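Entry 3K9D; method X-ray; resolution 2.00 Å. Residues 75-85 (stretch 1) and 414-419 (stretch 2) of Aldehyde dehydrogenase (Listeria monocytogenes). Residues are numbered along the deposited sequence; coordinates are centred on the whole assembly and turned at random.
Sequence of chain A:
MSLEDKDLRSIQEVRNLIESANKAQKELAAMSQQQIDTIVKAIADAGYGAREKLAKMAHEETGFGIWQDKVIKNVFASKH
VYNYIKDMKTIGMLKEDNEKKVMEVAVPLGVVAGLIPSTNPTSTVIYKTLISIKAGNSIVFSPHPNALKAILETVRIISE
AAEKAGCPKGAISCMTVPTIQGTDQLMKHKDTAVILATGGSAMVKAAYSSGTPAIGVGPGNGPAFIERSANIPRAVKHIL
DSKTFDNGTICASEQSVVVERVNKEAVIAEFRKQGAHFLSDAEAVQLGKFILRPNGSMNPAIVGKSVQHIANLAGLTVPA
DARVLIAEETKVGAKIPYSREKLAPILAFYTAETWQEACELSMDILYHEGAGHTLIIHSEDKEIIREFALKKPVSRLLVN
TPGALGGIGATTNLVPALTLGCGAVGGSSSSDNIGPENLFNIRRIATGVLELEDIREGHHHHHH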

# COMPACT_ATOMS: atom_id res chain seq x y z
N VAL A 75 -6.80 15.84 -22.76
CA VAL A 75 -7.88 16.62 -22.11
C VAL A 75 -8.32 15.99 -20.79
O VAL A 75 -8.51 16.70 -19.79
CB VAL A 75 -9.12 16.80 -23.07
CG1 VAL A 75 -10.34 17.37 -22.34
CG2 VAL A 75 -8.78 17.71 -24.22
N PHE A 76 -8.52 14.68 -20.81
CA PHE A 76 -8.92 13.93 -19.63
C PHE A 76 -7.87 14.07 -18.53
O PHE A 76 -8.19 14.51 -17.43
CB PHE A 76 -9.17 12.45 -19.97
CG PHE A 76 -9.40 11.59 -18.77
CD1 PHE A 76 -10.62 11.61 -18.11
CD2 PHE A 76 -8.39 10.76 -18.29
CE1 PHE A 76 -10.82 10.84 -16.98
CE2 PHE A 76 -8.59 9.98 -17.17
CZ PHE A 76 -9.80 10.02 -16.51
N ALA A 77 -6.61 13.74 -18.85
CA ALA A 77 -5.47 13.84 -17.93
C ALA A 77 -5.24 15.23 -17.33
O ALA A 77 -4.73 15.34 -16.21
CB ALA A 77 -4.24 13.41 -18.63
N SER A 78 -5.57 16.28 -18.08
CA SER A 78 -5.42 17.65 -17.61
C SER A 78 -6.72 18.15 -16.97
O SER A 78 -6.79 18.23 -15.74
CB SER A 78 -4.86 18.58 -18.71
OG SER A 78 -5.68 18.61 -19.87
N LYS A 79 -7.75 18.42 -17.77
CA LYS A 79 -8.99 19.04 -17.28
C LYS A 79 -9.80 18.20 -16.30
O LYS A 79 -10.27 18.72 -15.29
CB LYS A 79 -9.88 19.52 -18.43
CG LYS A 79 -9.46 20.85 -19.03
CD LYS A 79 -9.89 22.04 -18.16
CE LYS A 79 -8.81 23.12 -18.13
NZ LYS A 79 -7.64 22.69 -17.28
N HIS A 80 -9.98 16.92 -16.61
CA HIS A 80 -10.83 16.04 -15.80
C HIS A 80 -10.18 15.69 -14.45
O HIS A 80 -10.87 15.69 -13.43
CB HIS A 80 -11.19 14.76 -16.57
CG HIS A 80 -12.15 14.97 -17.70
ND1 HIS A 80 -13.43 14.45 -17.68
CD2 HIS A 80 -12.01 15.59 -18.89
CE1 HIS A 80 -14.04 14.76 -18.81
NE2 HIS A 80 -13.20 15.45 -19.56
N VAL A 81 -8.87 15.38 -14.46
CA VAL A 81 -8.11 15.10 -13.22
C VAL A 81 -8.08 16.35 -12.34
O VAL A 81 -8.38 16.29 -11.15
CB VAL A 81 -6.65 14.60 -13.53
CG1 VAL A 81 -5.82 14.44 -12.26
CG2 VAL A 81 -6.68 13.27 -14.32
N TYR A 82 -7.74 17.50 -12.95
CA TYR A 82 -7.75 18.78 -12.27
C TYR A 82 -9.07 19.11 -11.57
O TYR A 82 -9.07 19.49 -10.41
CB TYR A 82 -7.33 19.94 -13.20
CG TYR A 82 -7.36 21.26 -12.50
CD1 TYR A 82 -6.42 21.55 -11.50
CD2 TYR A 82 -8.34 22.21 -12.77
CE1 TYR A 82 -6.45 22.74 -10.81
CE2 TYR A 82 -8.38 23.42 -12.08
CZ TYR A 82 -7.43 23.68 -11.10
OH TYR A 82 -7.44 24.86 -10.40
N ASN A 83 -10.19 18.94 -12.27
CA ASN A 83 -11.50 19.22 -11.67
C ASN A 83 -11.85 18.30 -10.49
O ASN A 83 -12.56 18.72 -9.58
CB ASN A 83 -12.62 19.22 -12.72
CG ASN A 83 -12.83 20.58 -13.35
OD1 ASN A 83 -12.34 21.61 -12.87
ND2 ASN A 83 -13.57 20.59 -14.45
N TYR A 84 -11.35 17.07 -10.51
CA TYR A 84 -11.49 16.16 -9.36
C TYR A 84 -10.60 16.56 -8.17
O TYR A 84 -11.01 16.43 -7.01
CB TYR A 84 -11.25 14.70 -9.78
CG TYR A 84 -10.93 13.76 -8.62
CD1 TYR A 84 -11.93 13.33 -7.74
CD2 TYR A 84 -9.63 13.31 -8.41
CE1 TYR A 84 -11.63 12.48 -6.67
CE2 TYR A 84 -9.32 12.48 -7.35
CZ TYR A 84 -10.32 12.06 -6.48
OH TYR A 84 -9.99 11.22 -5.43
N ILE A 85 -9.39 17.06 -8.46
CA ILE A 85 -8.39 17.32 -7.40
C ILE A 85 -8.34 18.75 -6.84
O ILE A 85 -7.87 18.95 -5.73
CB ILE A 85 -6.93 16.84 -7.77
CG1 ILE A 85 -6.24 17.78 -8.78
CG2 ILE A 85 -6.92 15.41 -8.24
CD1 ILE A 85 -4.82 17.36 -9.15
N LEU A 414 -16.20 7.14 -11.19
CA LEU A 414 -14.98 6.63 -10.56
C LEU A 414 -13.93 7.73 -10.50
O LEU A 414 -14.03 8.74 -11.21
CB LEU A 414 -14.41 5.43 -11.32
CG LEU A 414 -15.16 4.10 -11.38
CD1 LEU A 414 -14.35 3.08 -12.15
CD2 LEU A 414 -15.49 3.56 -9.97
N VAL A 415 -12.93 7.56 -9.64
CA VAL A 415 -11.84 8.52 -9.57
C VAL A 415 -11.15 8.59 -10.94
O VAL A 415 -10.76 7.56 -11.48
CB VAL A 415 -10.85 8.21 -8.40
CG1 VAL A 415 -9.61 9.09 -8.50
CG2 VAL A 415 -11.53 8.45 -7.04
N PRO A 416 -11.05 9.81 -11.52
CA PRO A 416 -10.38 9.98 -12.81
C PRO A 416 -8.89 9.67 -12.71
O PRO A 416 -8.16 10.37 -11.99
CB PRO A 416 -10.60 11.46 -13.15
CG PRO A 416 -11.60 11.96 -12.20
CD PRO A 416 -11.55 11.10 -10.99
N ALA A 417 -8.45 8.65 -13.45
CA ALA A 417 -7.09 8.14 -13.33
C ALA A 417 -6.63 7.34 -14.54
O ALA A 417 -7.43 6.69 -15.22
CB ALA A 417 -6.93 7.28 -12.06
N LEU A 418 -5.33 7.36 -14.76
CA LEU A 418 -4.73 6.54 -15.79
C LEU A 418 -3.82 5.46 -15.18
O LEU A 418 -3.22 4.67 -15.91
CB LEU A 418 -4.01 7.41 -16.83
CG LEU A 418 -4.97 8.26 -17.67
CD1 LEU A 418 -4.24 9.44 -18.29
CD2 LEU A 418 -5.69 7.45 -18.74
N THR A 419 -3.76 5.43 -13.85
CA THR A 419 -3.18 4.30 -13.10
C THR A 419 -4.29 3.58 -12.33
O THR A 419 -4.83 4.08 -11.34
CB THR A 419 -2.00 4.74 -12.19
OG1 THR A 419 -0.93 5.19 -13.03
CG2 THR A 419 -1.47 3.57 -11.32

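What holds a helix against a segment with no regular secondary structure, whose contacting residues lie at least 331 positions away in sequence? Residues 75-85 are helical throughout, with a wider pi-type turn at 76-80 where Val81 N bonds to Phe76 O at 3.2 Å. Residues 414-419 pass alongside, and the backbones come nearest where Val81 CA lies 5.6 Å from Pro416 CA. No hydrogen bond links the two stretches; their contact is one of apolar packing, burying 376 Å² in all.

Why does Pro416 give up more surface than any other residue here? Its CA-to-CB bond points toward the helix, and its ring fits between Phe76 and Tyr84, two aromatic residues two helical turns apart. Between them the helix backbone also comes close, with His80 O 4.0 Å from Pro416 CG. That carbonyl is already the acceptor for Tyr84 N, and proline, lacking an amide hydrogen, could not donate to it.

How does Tyr84 use its ring? Pro416 CD lies over one face, 4.0 Å from the ring centroid and 26° off the normal, a CH-pi contact in which a C-H group polarised by the neighbouring nitrogen meets the electron-rich ring. Farther along the ring, Tyr84 CE2 packs 3.6 Å from Val415 CG1, and Tyr84 OH lies 3.6 Å from Val415 CG2, a van der Waals contact, since a methyl group is neither a conventional hydrogen-bond donor nor an acceptor.

What does Phe76 contribute at the other end? Its t rotamer carries the ring tip to the loop: Phe76 CZ is 3.7 Å from Pro416 CB and 3.6 Å from Ala417 N. The ring meets Ala417 N and Leu418 CG at its edge, with Phe76 CE2 4.0 Å from Leu418 CG. Ala77 extends this apolar patch, its CB 4.0 Å from Leu418 CD1.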